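Local coordinates for protein tumor necrosis factor ligand superfamily member 9 (Mus musculus, PDB 6MKB) that acts as a cytokine that binds the receptor TNFRSF9 (4-1BB) and induces proliferation of activated peripheral blood T cells, at residues T24-H29 against V83-Q88; K50-D55 against F159-V164; Y60-E65 against H129-G134; D97-T102 against Q121-K126. One frame throughout, in Å; residues are numbered along the deposited sequence.

In the fold
From the N terminus, residues 24-29 come first and wait for 83-88, which close interaction 1 by reaching across strand 129-140. Before that loop is shut, 50-55 and 60-65 have been laid down, and both find their partners later, so interactions 2 and 3 cross interaction 1. Interaction 4 follows it in series: 97-102 meet 121-126, a short loop lying wholly within interaction 3 (60-65 with 129-134), which in turn lies within interaction 2 (50-55 with 159-164). Interaction 1 ties strands on either side of strand 129-140, interactions 2 and 3 join the two layers through the core of the TNF homology domain, and interaction 4 sets the turn leading into strand 100-105 against strand 115-125.

Interaction 1: residues T24-H29 against V83-Q88; sequences TTLNWH and VSLVLQ. With SO4 (sulfate ion), chain K; SO4 (sulfate ion), chain M.
Leu26 and Leu85 meet inside the jelly-roll sandwich of the TNF homology domain, and Thr25 meets Gln88 on the more open side of the same strands. Strands 24-29 and 80-90 do not pair; each pairs antiparallel with strand 129-140, which runs between them, so the side chains have to bridge that strand. The tight part is apolar. Leu26 CD1 lies 3.8 Å from Leu85 CD2, and the two side chains cross at about a right angle. Leu26 has CG opposite its own carbonyl carbon (chi1 -73°), which carries CD1 inward to Leu85. Leu151 backs Leu26, while Leu66 and Thr157 line Leu85, so both leucines are buried.

The other side is looser and polar. Gln88 stretches its chain past CG toward Thr25, but the bond from Thr25 OG1 to Gln88 OE1 is long and weak at 3.5 Å, and that hydroxyl proton has another acceptor within reach. The firmer partner of Gln88 OE1 is the hydroxyl of Ser132 on the intervening strand. Farther along, His29 is exposed, well away from strand 80-90, and its ring edge collects two sulfates that probably came from the crystallisation liquor: NE2 makes a weak bond to O4 of one, and ND1 donates to O4 of the other at 2.8 Å, with an N-H...O angle of 156°.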
loop_
_atom_site.group_PDB
_atom_site.type_symbol
_atom_site.label_atom_id
_atom_site.label_comp_id
_atom_site.label_asym_id
_atom_site.label_seq_id
_atom_site.Cartn_x
_atom_site.Cartn_y
_atom_site.Cartn_z
ATOM N N THR B 24 6.113 0.972 -21.061
ATOM C CA THR B 24 5.423 2.206 -21.481
ATOM C C THR B 24 5.035 3.091 -20.274
ATOM O O THR B 24 5.013 2.624 -19.137
ATOM C CB THR B 24 4.127 1.822 -22.279
ATOM O OG1 THR B 24 3.549 2.986 -22.876
ATOM C CG2 THR B 24 3.063 1.114 -21.411
ATOM N N THR B 25 4.638 4.338 -20.536
ATOM C CA THR B 25 4.127 5.205 -19.480
ATOM C C THR B 25 2.620 4.989 -19.460
ATOM O O THR B 25 1.968 5.031 -20.513
ATOM C CB THR B 25 4.558 6.642 -19.687
ATOM O OG1 THR B 25 5.974 6.690 -19.503
ATOM C CG2 THR B 25 3.886 7.591 -18.704
ATOM N N LEU B 26 2.079 4.689 -18.289
ATOM C CA LEU B 26 0.664 4.422 -18.172
ATOM C C LEU B 26 -0.191 5.685 -18.332
ATOM O O LEU B 26 0.195 6.790 -17.899
ATOM C CB LEU B 26 0.341 3.754 -16.830
ATOM C CG LEU B 26 0.758 2.303 -16.662
ATOM C CD1 LEU B 26 0.427 1.835 -15.288
ATOM C CD2 LEU B 26 0.099 1.385 -17.696
ATOM N N ASN B 27 -1.359 5.486 -18.967
ATOM C CA ASN B 27 -2.405 6.472 -19.142
ATOM C C ASN B 27 -3.367 6.316 -17.970
ATOM O O ASN B 27 -3.563 5.203 -17.477
ATOM C CB ASN B 27 -3.109 6.277 -20.481
ATOM C CG ASN B 27 -2.440 7.029 -21.601
ATOM O OD1 ASN B 27 -2.336 8.265 -21.585
ATOM N ND2 ASN B 27 -1.968 6.301 -22.602
ATOM N N TRP B 28 -3.945 7.407 -17.505
ATOM C CA TRP B 28 -4.839 7.382 -16.362
ATOM C C TRP B 28 -6.176 8.054 -16.671
ATOM O O TRP B 28 -6.231 9.026 -17.434
ATOM C CB TRP B 28 -4.169 8.080 -15.142
ATOM C CG TRP B 28 -2.871 7.443 -14.765
ATOM C CD1 TRP B 28 -1.637 7.732 -15.275
ATOM C CD2 TRP B 28 -2.700 6.278 -13.937
ATOM N NE1 TRP B 28 -0.709 6.821 -14.818
ATOM C CE2 TRP B 28 -1.333 5.921 -13.992
ATOM C CE3 TRP B 28 -3.551 5.563 -13.076
ATOM C CZ2 TRP B 28 -0.811 4.860 -13.248
ATOM C CZ3 TRP B 28 -3.038 4.500 -12.364
ATOM C CH2 TRP B 28 -1.693 4.128 -12.489
ATOM N N HIS B 29 -7.256 7.510 -16.076
ATOM C CA HIS B 29 -8.567 8.146 -16.029
ATOM C C HIS B 29 -8.442 9.153 -14.876
ATOM O O HIS B 29 -8.048 8.735 -13.771
ATOM C CB HIS B 29 -9.708 7.133 -15.742
ATOM C CG HIS B 29 -9.920 6.055 -16.759
ATOM N ND1 HIS B 29 -10.462 6.336 -18.011
ATOM C CD2 HIS B 29 -9.787 4.714 -16.633
ATOM C CE1 HIS B 29 -10.582 5.169 -18.616
ATOM N NE2 HIS B 29 -10.191 4.165 -17.826
ATOM N N VAL B 83 7.188 -7.922 -12.904
ATOM C CA VAL B 83 6.364 -6.802 -13.374
ATOM C C VAL B 83 6.523 -5.675 -12.356
ATOM O O VAL B 83 6.447 -5.907 -11.148
ATOM C CB VAL B 83 4.882 -7.163 -13.636
ATOM C CG1 VAL B 83 4.139 -5.979 -14.264
ATOM C CG2 VAL B 83 4.766 -8.398 -14.525
ATOM N N SER B 84 6.746 -4.461 -12.851
ATOM C CA SER B 84 6.987 -3.272 -12.063
ATOM C C SER B 84 6.114 -2.091 -12.442
ATOM O O SER B 84 5.807 -1.897 -13.618
ATOM C CB SER B 84 8.431 -2.848 -12.266
ATOM O OG SER B 84 9.188 -2.998 -11.086
ATOM N N LEU B 85 5.766 -1.264 -11.434
ATOM C CA LEU B 85 5.152 0.067 -11.540
ATOM C C LEU B 85 6.225 1.005 -11.041
ATOM O O LEU B 85 6.622 0.903 -9.875
ATOM C CB LEU B 85 3.850 0.218 -10.745
ATOM C CG LEU B 85 2.571 -0.466 -11.247
ATOM C CD1 LEU B 85 1.394 0.050 -10.467
ATOM C CD2 LEU B 85 2.336 -0.256 -12.755
ATOM N N VAL B 86 6.799 1.811 -11.941
ATOM C CA VAL B 86 7.911 2.696 -11.603
ATOM C C VAL B 86 7.420 4.132 -11.522
ATOM O O VAL B 86 6.930 4.657 -12.514
ATOM C CB VAL B 86 9.086 2.542 -12.623
ATOM C CG1 VAL B 86 10.261 3.441 -12.252
ATOM C CG2 VAL B 86 9.550 1.084 -12.748
ATOM N N LEU B 87 7.554 4.767 -10.339
ATOM C CA LEU B 87 7.161 6.165 -10.135
ATOM C C LEU B 87 8.218 7.052 -10.744
ATOM O O LEU B 87 9.349 6.994 -10.312
ATOM C CB LEU B 87 6.954 6.501 -8.638
ATOM C CG LEU B 87 6.470 7.954 -8.324
ATOM C CD1 LEU B 87 5.065 8.216 -8.835
ATOM C CD2 LEU B 87 6.538 8.243 -6.855
ATOM N N GLN B 88 7.854 7.841 -11.767
ATOM C CA GLN B 88 8.744 8.745 -12.502
ATOM C C GLN B 88 8.484 10.187 -12.057
ATOM O O GLN B 88 7.448 10.753 -12.385
ATOM C CB GLN B 88 8.538 8.567 -14.014
ATOM C CG GLN B 88 8.773 7.122 -14.514
ATOM C CD GLN B 88 8.177 6.826 -15.878
ATOM O OE1 GLN B 88 7.328 7.562 -16.421
ATOM N NE2 GLN B 88 8.617 5.727 -16.465
HETATM S S SO4 K . -11.033 8.944 -19.954
HETATM O O1 SO4 K . -9.722 9.502 -19.549
HETATM O O2 SO4 K . -11.705 9.945 -20.815
HETATM O O3 SO4 K . -10.883 7.680 -20.718
HETATM O O4 SO4 K . -11.850 8.674 -18.749
HETATM S S SO4 M . -9.581 2.176 -21.631
HETATM O O1 SO4 M . -8.115 2.060 -21.852
HETATM O O2 SO4 M . -10.026 3.487 -22.182
HETATM O O3 SO4 M . -10.266 1.085 -22.379
HETATM O O4 SO4 M . -9.896 2.064 -20.182
#

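Interaction 2: residues K50-D55 against F159-V164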
loop_
_atom_site.group_PDB
_atom_site.type_symbol
_atom_site.label_atom_id
_atom_site.label_comp_id
_atom_site.label_asym_id
_atom_site.label_seq_id
_atom_site.Cartn_x
_atom_site.Cartn_y
_atom_site.Cartn_z
ATOM N N LYS B 50 0.942 12.512 -19.467
ATOM C CA LYS B 50 0.500 11.388 -18.622
ATOM C C LYS B 50 1.026 11.621 -17.183
ATOM O O LYS B 50 1.342 10.670 -16.446
ATOM C CB LYS B 50 0.924 10.013 -19.196
ATOM C CG LYS B 50 0.588 9.814 -20.674
ATOM C CD LYS B 50 1.223 8.558 -21.251
ATOM C CE LYS B 50 1.725 8.731 -22.658
ATOM N NZ LYS B 50 0.647 9.121 -23.614
ATOM N N GLU B 51 1.075 12.917 -16.786
ATOM C CA GLU B 51 1.606 13.343 -15.493
ATOM C C GLU B 51 0.601 14.010 -14.570
ATOM O O GLU B 51 -0.236 14.820 -14.994
ATOM C CB GLU B 51 2.761 14.328 -15.695
ATOM C CG GLU B 51 4.034 13.673 -16.182
ATOM C CD GLU B 51 5.104 14.622 -16.673
ATOM O OE1 GLU B 51 4.810 15.823 -16.863
ATOM O OE2 GLU B 51 6.243 14.156 -16.880
ATOM N N LEU B 52 0.745 13.682 -13.295
ATOM C CA LEU B 52 0.034 14.267 -12.184
ATOM C C LEU B 52 0.894 15.433 -11.728
ATOM O O LEU B 52 2.083 15.242 -11.451
ATOM C CB LEU B 52 -0.164 13.206 -11.089
ATOM C CG LEU B 52 -0.945 13.584 -9.816
ATOM C CD1 LEU B 52 -2.300 14.096 -10.133
ATOM C CD2 LEU B 52 -1.145 12.329 -8.938
ATOM N N VAL B 53 0.332 16.649 -11.774
ATOM C CA VAL B 53 1.004 17.908 -11.438
ATOM C C VAL B 53 0.579 18.358 -10.025
ATOM O O VAL B 53 -0.596 18.607 -9.773
ATOM C CB VAL B 53 0.747 19.028 -12.511
ATOM C CG1 VAL B 53 1.655 20.237 -12.271
ATOM C CG2 VAL B 53 0.956 18.492 -13.925
ATOM N N VAL B 54 1.553 18.447 -9.126
ATOM C CA VAL B 54 1.411 18.849 -7.726
ATOM C C VAL B 54 1.611 20.370 -7.633
ATOM O O VAL B 54 2.651 20.886 -8.038
ATOM C CB VAL B 54 2.417 18.052 -6.855
ATOM C CG1 VAL B 54 2.633 18.685 -5.487
ATOM C CG2 VAL B 54 1.988 16.601 -6.722
ATOM N N ASP B 55 0.604 21.075 -7.106
ATOM C CA ASP B 55 0.595 22.534 -6.997
ATOM C C ASP B 55 1.498 23.082 -5.887
ATOM O O ASP B 55 2.354 23.925 -6.165
ATOM C CB ASP B 55 -0.839 23.004 -6.739
ATOM C CG ASP B 55 -1.248 24.376 -7.224
ATOM O OD1 ASP B 55 -0.361 25.259 -7.348
ATOM O OD2 ASP B 55 -2.462 24.580 -7.451
ATOM N N PHE B 159 -3.052 4.944 -8.845
ATOM C CA PHE B 159 -1.946 5.782 -8.459
ATOM C C PHE B 159 -2.532 7.047 -7.875
ATOM O O PHE B 159 -3.541 7.554 -8.374
ATOM C CB PHE B 159 -1.035 6.040 -9.665
ATOM C CG PHE B 159 -0.257 7.329 -9.746
ATOM C CD1 PHE B 159 0.702 7.646 -8.783
ATOM C CD2 PHE B 159 -0.377 8.160 -10.859
ATOM C CE1 PHE B 159 1.445 8.835 -8.874
ATOM C CE2 PHE B 159 0.401 9.318 -10.978
ATOM C CZ PHE B 159 1.299 9.655 -9.981
ATOM N N GLY B 160 -1.924 7.512 -6.795
ATOM C CA GLY B 160 -2.339 8.752 -6.158
ATOM C C GLY B 160 -1.386 9.256 -5.098
ATOM O O GLY B 160 -0.277 8.738 -4.947
ATOM N N LEU B 161 -1.830 10.276 -4.366
ATOM C CA LEU B 161 -1.087 10.929 -3.284
ATOM C C LEU B 161 -2.003 11.790 -2.465
ATOM O O LEU B 161 -3.153 12.041 -2.852
ATOM C CB LEU B 161 0.136 11.782 -3.762
ATOM C CG LEU B 161 0.062 12.624 -5.070
ATOM C CD1 LEU B 161 -1.053 13.605 -5.065
ATOM C CD2 LEU B 161 1.303 13.405 -5.254
ATOM N N PHE B 162 -1.495 12.215 -1.309
ATOM C CA PHE B 162 -2.163 13.134 -0.425
ATOM C C PHE B 162 -1.157 13.949 0.365
ATOM O O PHE B 162 -0.126 13.429 0.764
ATOM C CB PHE B 162 -3.175 12.461 0.499
ATOM C CG PHE B 162 -2.860 11.190 1.224
ATOM C CD1 PHE B 162 -2.264 11.220 2.479
ATOM C CD2 PHE B 162 -3.340 9.960 0.752
ATOM C CE1 PHE B 162 -2.099 10.030 3.223
ATOM C CE2 PHE B 162 -3.171 8.778 1.493
ATOM C CZ PHE B 162 -2.575 8.821 2.729
ATOM N N LEU B 163 -1.458 15.241 0.572
ATOM C CA LEU B 163 -0.611 16.137 1.333
ATOM C C LEU B 163 -0.782 15.854 2.818
ATOM O O LEU B 163 -1.878 16.003 3.361
ATOM C CB LEU B 163 -0.901 17.611 0.991
ATOM C CG LEU B 163 -0.078 18.693 1.729
ATOM C CD1 LEU B 163 1.437 18.476 1.537
ATOM C CD2 LEU B 163 -0.455 20.083 1.227
ATOM N N VAL B 164 0.319 15.455 3.459
ATOM C CA VAL B 164 0.429 15.076 4.871
ATOM C C VAL B 164 0.941 16.269 5.701
ATOM O O VAL B 164 0.480 16.507 6.816
ATOM C CB VAL B 164 1.369 13.832 4.961
ATOM C CG1 VAL B 164 1.954 13.632 6.340
ATOM C CG2 VAL B 164 0.658 12.572 4.483
#
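Leu52 pushes its CD2 methyl between Phe159 and Leu161, and Val54 takes the next place along. The methyl sits 3.8 Å from Phe159 CZ and 4.1 Å from Leu161 CG, while Leu52 CB lies 3.9 Å from Phe159 CE2, so the far end of the ring is touched by both the root and a tip of the leucine. The ring is met obliquely. With CG turned opposite its backbone N (chi1 -178°), Leu52 sends its branch across to the ring. Farther along, Val54 CG2 packs on Leu161 CD2 at 3.6 Å, the shortest approach here. All four side chains are buried, and no hydrogen bond crosses the gap.

One shell out, Leu64, Leu131 and Val133 pack on Phe159, whose ring also meets that of Trp28 with the planes at about 60°, while Leu43 and Leu125 flank Leu161. Strand 51-54 is held in place by backbone bonds from Leu52 to Leu131 and from Val54 to His129, and it starts at a G1 beta bulge where Lys50 and Glu51 both face Glu46. Glu51, on the opposite side from the core, is gripped by salt bridges to Arg130 and Lys90. On the outer face of strand 149-166, Phe162 stacks on Phe162 of the second subunit.

The strand segments run 9.7 Å apart and nearly parallel, at 6°, without pairing: facing layers whose aliphatic and aromatic side chains fill the space between them, as in the jelly-roll beta sandwich of the TNF family.

Interaction 3: residues Y60-E65 against H129-G134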
loop_
_atom_site.group_PDB
_atom_site.type_symbol
_atom_site.label_atom_id
_atom_site.label_comp_id
_atom_site.label_asym_id
_atom_site.label_seq_id
_atom_site.Cartn_x
_atom_site.Cartn_y
_atom_site.Cartn_z
ATOM N N TYR B 60 4.195 14.448 0.935
ATOM C CA TYR B 60 3.067 13.729 0.361
ATOM C C TYR B 60 3.214 12.241 0.577
ATOM O O TYR B 60 4.315 11.699 0.451
ATOM C CB TYR B 60 2.940 13.996 -1.165
ATOM C CG TYR B 60 2.405 15.362 -1.538
ATOM C CD1 TYR B 60 3.239 16.481 -1.547
ATOM C CD2 TYR B 60 1.077 15.532 -1.921
ATOM C CE1 TYR B 60 2.754 17.743 -1.892
ATOM C CE2 TYR B 60 0.584 16.787 -2.280
ATOM C CZ TYR B 60 1.422 17.895 -2.247
ATOM O OH TYR B 60 0.941 19.141 -2.586
ATOM N N TYR B 61 2.095 11.577 0.872
ATOM C CA TYR B 61 2.036 10.135 0.944
ATOM C C TYR B 61 1.684 9.710 -0.468
ATOM O O TYR B 61 0.589 10.029 -0.935
ATOM C CB TYR B 61 1.000 9.704 1.975
ATOM C CG TYR B 61 0.783 8.209 2.096
ATOM C CD1 TYR B 61 0.019 7.517 1.158
ATOM C CD2 TYR B 61 1.219 7.513 3.215
ATOM C CE1 TYR B 61 -0.231 6.156 1.292
ATOM C CE2 TYR B 61 0.940 6.163 3.378
ATOM C CZ TYR B 61 0.246 5.478 2.396
ATOM O OH TYR B 61 -0.013 4.130 2.541
ATOM N N VAL B 62 2.637 9.113 -1.199
ATOM C CA VAL B 62 2.403 8.704 -2.584
ATOM C C VAL B 62 2.166 7.210 -2.577
ATOM O O VAL B 62 2.852 6.484 -1.846
ATOM C CB VAL B 62 3.564 9.123 -3.519
ATOM C CG1 VAL B 62 3.161 8.963 -4.983
ATOM C CG2 VAL B 62 4.004 10.553 -3.242
ATOM N N PHE B 63 1.155 6.749 -3.331
ATOM C CA PHE B 63 0.806 5.332 -3.364
ATOM C C PHE B 63 0.597 4.846 -4.788
ATOM O O PHE B 63 0.185 5.600 -5.674
ATOM C CB PHE B 63 -0.431 5.031 -2.491
ATOM C CG PHE B 63 -1.716 5.720 -2.893
ATOM C CD1 PHE B 63 -2.583 5.135 -3.822
ATOM C CD2 PHE B 63 -2.088 6.930 -2.316
ATOM C CE1 PHE B 63 -3.761 5.784 -4.215
ATOM C CE2 PHE B 63 -3.280 7.564 -2.691
ATOM C CZ PHE B 63 -4.108 6.986 -3.631
ATOM N N LEU B 64 0.894 3.552 -4.974
ATOM C CA LEU B 64 0.741 2.748 -6.177
ATOM C C LEU B 64 0.089 1.453 -5.799
ATOM O O LEU B 64 0.469 0.846 -4.794
ATOM C CB LEU B 64 2.080 2.452 -6.847
ATOM C CG LEU B 64 2.868 3.618 -7.438
ATOM C CD1 LEU B 64 4.316 3.166 -7.800
ATOM C CD2 LEU B 64 2.169 4.191 -8.676
ATOM N N GLU B 65 -0.883 1.013 -6.608
ATOM C CA GLU B 65 -1.515 -0.279 -6.410
ATOM C C GLU B 65 -1.638 -0.989 -7.752
ATOM O O GLU B 65 -2.375 -0.534 -8.615
ATOM C CB GLU B 65 -2.866 -0.146 -5.724
ATOM C CG GLU B 65 -3.447 -1.512 -5.402
ATOM C CD GLU B 65 -4.635 -1.500 -4.470
ATOM O OE1 GLU B 65 -5.172 -2.599 -4.210
ATOM O OE2 GLU B 65 -5.033 -0.405 -4.007
ATOM N N HIS B 129 5.620 19.890 -9.091
ATOM C CA HIS B 129 6.166 18.533 -9.183
ATOM C C HIS B 129 5.301 17.691 -10.116
ATOM O O HIS B 129 4.074 17.728 -10.036
ATOM C CB HIS B 129 6.285 17.877 -7.790
ATOM C CG HIS B 129 7.591 17.190 -7.561
ATOM N ND1 HIS B 129 7.955 16.082 -8.294
ATOM C CD2 HIS B 129 8.572 17.466 -6.679
ATOM C CE1 HIS B 129 9.141 15.722 -7.841
ATOM N NE2 HIS B 129 9.558 16.527 -6.876
ATOM N N ARG B 130 5.951 16.983 -11.034
ATOM C CA ARG B 130 5.296 16.154 -12.045
ATOM C C ARG B 130 5.635 14.706 -11.761
ATOM O O ARG B 130 6.802 14.365 -11.520
ATOM C CB ARG B 130 5.717 16.578 -13.472
ATOM C CG ARG B 130 5.252 17.983 -13.779
ATOM C CD ARG B 130 5.821 18.524 -15.054
ATOM N NE ARG B 130 4.991 19.638 -15.484
ATOM C CZ ARG B 130 3.965 19.543 -16.317
ATOM N NH1 ARG B 130 3.667 18.381 -16.891
ATOM N NH2 ARG B 130 3.197 20.595 -16.550
ATOM N N LEU B 131 4.596 13.870 -11.726
ATOM C CA LEU B 131 4.682 12.456 -11.405
ATOM C C LEU B 131 3.956 11.638 -12.465
ATOM O O LEU B 131 2.784 11.867 -12.729
ATOM C CB LEU B 131 4.036 12.237 -10.022
ATOM C CG LEU B 131 4.887 12.029 -8.756
ATOM C CD1 LEU B 131 6.066 12.909 -8.676
ATOM C CD2 LEU B 131 4.058 12.270 -7.519
ATOM N N SER B 132 4.662 10.730 -13.107
ATOM C CA SER B 132 4.101 9.813 -14.087
ATOM C C SER B 132 4.450 8.387 -13.618
ATOM O O SER B 132 5.279 8.225 -12.713
ATOM C CB SER B 132 4.606 10.121 -15.500
ATOM O OG SER B 132 5.964 9.776 -15.707
ATOM N N VAL B 133 3.794 7.365 -14.177
ATOM C CA VAL B 133 4.046 5.982 -13.774
ATOM C C VAL B 133 4.343 5.136 -15.005
ATOM O O VAL B 133 3.538 5.075 -15.942
ATOM C CB VAL B 133 2.853 5.401 -12.959
ATOM C CG1 VAL B 133 3.116 3.949 -12.516
ATOM C CG2 VAL B 133 2.529 6.287 -11.757
ATOM N N GLY B 134 5.476 4.465 -14.969
ATOM C CA GLY B 134 5.878 3.562 -16.031
ATOM C C GLY B 134 5.611 2.115 -15.686
ATOM O O GLY B 134 5.874 1.662 -14.569
#
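Leu64 against Val133 and Val62 against Leu131 are the two apolar pairs that join strand 58-70 to strand 129-140. The first is the closer: Leu64 CD2 lies 3.7 Å from Val133 CG2 and 4.0 Å from CG1, so a single methyl sits against both branches of the valine. The two side chains lie alongside each other, pointing opposite ways, and do not meet end on. Leu64 sets CG beside its backbone N (chi1 -66°), and from there CD2 reaches the valine fork. The second pair is lighter, with Val62 CG1 and Leu131 CD2 4.3 Å apart. Phe159 and Leu161 pack on Val133 and Leu131, and Leu123 and Trp119 on Val62 and Leu64.

Hydrogen bonding all goes elsewhere. Strand 58-70 bonds through its backbone to strand 115-125, with Val62 paired to Gln121 and Leu64 to Trp119, and Phe63 bonds to Gly160 on its other flank. Tyr60 gives its hydroxyl to Ser56 O.

Charge and aromatic contacts lie on the outward faces. Arg130 NH2 makes a salt bridge with Glu46, and Tyr61 and Phe63 turn to the second subunit, where each ring meets its counterpart of the other kind, Phe63 or Tyr61, with planes at about 35°.

With no hydrogen bond crossing between the segments, their direct contact is dispersion between buried aliphatic groups; backbone bonds to neighbours fix the strands themselves, and shape and burial set how the two layers fit.

Interaction 4: residues D97-T102 against Q121-K126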
loop_
_atom_site.group_PDB
_atom_site.type_symbol
_atom_site.label_atom_id
_atom_site.label_comp_id
_atom_site.label_asym_id
_atom_site.label_seq_id
_atom_site.Cartn_x
_atom_site.Cartn_y
_atom_site.Cartn_z
ATOM N N ASP B 97 15.581 6.783 -6.760
ATOM C CA ASP B 97 16.422 5.699 -7.207
ATOM C C ASP B 97 15.651 4.478 -6.765
ATOM O O ASP B 97 15.394 4.316 -5.565
ATOM C CB ASP B 97 17.808 5.790 -6.561
ATOM N N ASN B 98 15.135 3.720 -7.743
ATOM C CA ASN B 98 14.302 2.522 -7.603
ATOM C C ASN B 98 13.010 2.790 -6.774
ATOM O O ASN B 98 12.612 1.951 -5.957
ATOM C CB ASN B 98 15.086 1.275 -7.083
ATOM C CG ASN B 98 15.842 1.419 -5.779
ATOM O OD1 ASN B 98 17.069 1.590 -5.761
ATOM N ND2 ASN B 98 15.129 1.362 -4.658
ATOM N N LEU B 99 12.313 3.923 -7.059
ATOM C CA LEU B 99 10.972 4.229 -6.505
ATOM C C LEU B 99 10.004 3.383 -7.337
ATOM O O LEU B 99 9.579 3.803 -8.422
ATOM C CB LEU B 99 10.665 5.747 -6.608
ATOM C CG LEU B 99 10.529 6.585 -5.331
ATOM C CD1 LEU B 99 11.711 6.439 -4.424
ATOM C CD2 LEU B 99 10.411 8.042 -5.681
ATOM N N ALA B 100 9.789 2.119 -6.922
ATOM C CA ALA B 100 8.989 1.178 -7.715
ATOM C C ALA B 100 8.324 0.080 -6.902
ATOM O O ALA B 100 8.830 -0.350 -5.869
ATOM C CB ALA B 100 9.869 0.529 -8.785
ATOM N N LEU B 101 7.214 -0.431 -7.450
ATOM C CA LEU B 101 6.433 -1.537 -6.930
ATOM C C LEU B 101 6.724 -2.692 -7.858
ATOM O O LEU B 101 6.338 -2.627 -9.024
ATOM C CB LEU B 101 4.929 -1.146 -6.896
ATOM C CG LEU B 101 3.864 -2.250 -6.622
ATOM C CD1 LEU B 101 4.196 -3.077 -5.382
ATOM C CD2 LEU B 101 2.501 -1.643 -6.414
ATOM N N THR B 102 7.456 -3.713 -7.380
ATOM C CA THR B 102 7.820 -4.862 -8.207
ATOM C C THR B 102 7.144 -6.140 -7.689
ATOM O O THR B 102 7.019 -6.353 -6.484
ATOM C CB THR B 102 9.342 -5.001 -8.281
ATOM O OG1 THR B 102 9.892 -3.739 -8.639
ATOM C CG2 THR B 102 9.808 -6.034 -9.305
ATOM N N GLN B 121 5.157 5.526 -0.253
ATOM C CA GLN B 121 6.321 6.240 0.224
ATOM C C GLN B 121 5.946 7.671 0.570
ATOM O O GLN B 121 5.191 8.310 -0.178
ATOM C CB GLN B 121 7.456 6.215 -0.813
ATOM C CG GLN B 121 8.836 6.347 -0.166
ATOM C CD GLN B 121 9.670 5.132 -0.471
ATOM O OE1 GLN B 121 9.480 4.047 0.115
ATOM N NE2 GLN B 121 10.572 5.266 -1.422
ATOM N N LEU B 122 6.501 8.186 1.681
ATOM C CA LEU B 122 6.331 9.570 2.069
ATOM C C LEU B 122 7.446 10.339 1.377
ATOM O O LEU B 122 8.621 10.018 1.566
ATOM C CB LEU B 122 6.357 9.713 3.594
ATOM C CG LEU B 122 5.075 9.314 4.347
ATOM C CD1 LEU B 122 5.382 8.994 5.810
ATOM C CD2 LEU B 122 3.995 10.412 4.257
ATOM N N LEU B 123 7.087 11.276 0.495
ATOM C CA LEU B 123 8.071 12.023 -0.301
ATOM C C LEU B 123 7.923 13.534 -0.183
ATOM O O LEU B 123 6.805 14.062 -0.168
ATOM C CB LEU B 123 7.937 11.644 -1.803
ATOM C CG LEU B 123 8.228 10.184 -2.207
ATOM C CD1 LEU B 123 7.624 9.871 -3.562
ATOM C CD2 LEU B 123 9.705 9.904 -2.246
ATOM N N LEU B 124 9.067 14.229 -0.152
ATOM C CA LEU B 124 9.092 15.689 -0.174
ATOM C C LEU B 124 8.964 16.137 -1.624
ATOM O O LEU B 124 9.833 15.837 -2.454
ATOM C CB LEU B 124 10.359 16.271 0.464
ATOM C CG LEU B 124 10.474 16.237 1.981
ATOM C CD1 LEU B 124 11.860 16.646 2.387
ATOM C CD2 LEU B 124 9.419 17.125 2.649
ATOM N N LEU B 125 7.846 16.779 -1.939
ATOM C CA LEU B 125 7.572 17.274 -3.285
ATOM C C LEU B 125 7.591 18.800 -3.303
ATOM O O LEU B 125 7.305 19.455 -2.288
ATOM C CB LEU B 125 6.232 16.735 -3.825
ATOM C CG LEU B 125 6.065 15.193 -3.911
ATOM C CD1 LEU B 125 4.717 14.826 -4.512
ATOM C CD2 LEU B 125 7.183 14.525 -4.718
ATOM N N LYS B 126 7.976 19.356 -4.459
ATOM C CA LYS B 126 8.104 20.784 -4.731
ATOM C C LYS B 126 6.872 21.288 -5.455
ATOM O O LYS B 126 6.061 20.485 -5.927
ATOM C CB LYS B 126 9.358 21.047 -5.588
ATOM C CG LYS B 126 10.659 20.421 -5.101
ATOM C CD LYS B 126 11.262 21.189 -3.942
ATOM C CE LYS B 126 12.703 20.874 -3.679
ATOM N NZ LYS B 126 13.280 21.854 -2.717
#
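Leu99 meets Gln121 with one methyl and Leu123 with the other. It is the centre of an inverse gamma turn just before strand 100-105, and its backbone bonds to Leu87 of strand 80-90. Strands 100-105 and 115-125 each have one paired neighbour in the chain, and here the two edges approach across the side of the TNF-family sandwich.

Gln121 comes first. Its chain bends at chi2 (120°), which swings the amide over to Leu99: NE2 lies 3.4 Å from CD1 and 4.1 Å from CG. The two side chains approach at a slant, and the amide nitrogen rests against hydrocarbon. Asp95 also touches this glutamine. Leu122 points the other way, onto Tyr61 of its own chain and Lys12 of the second subunit.

At Leu123 the contact becomes purely aliphatic. Leu123 and Leu99 reach for each other tip to tip, with CD2 of Leu99 4.0 Å from both CD1 and CD2 of Leu123. Leu87 lies against both leucines, and Val62 and Val93 back Leu123. Beyond, Leu125 turns into the core beside Val93 and Tyr60.

Order returns at Leu99, which is buried, bonded through its backbone to Leu87 and packed on Leu123, whereas Asp97 and Asn98 just before it are poorly ordered. No hydrogen bond crosses between the segments, so the attachment is van der Waals only, with the glutamine amide at the more open margin.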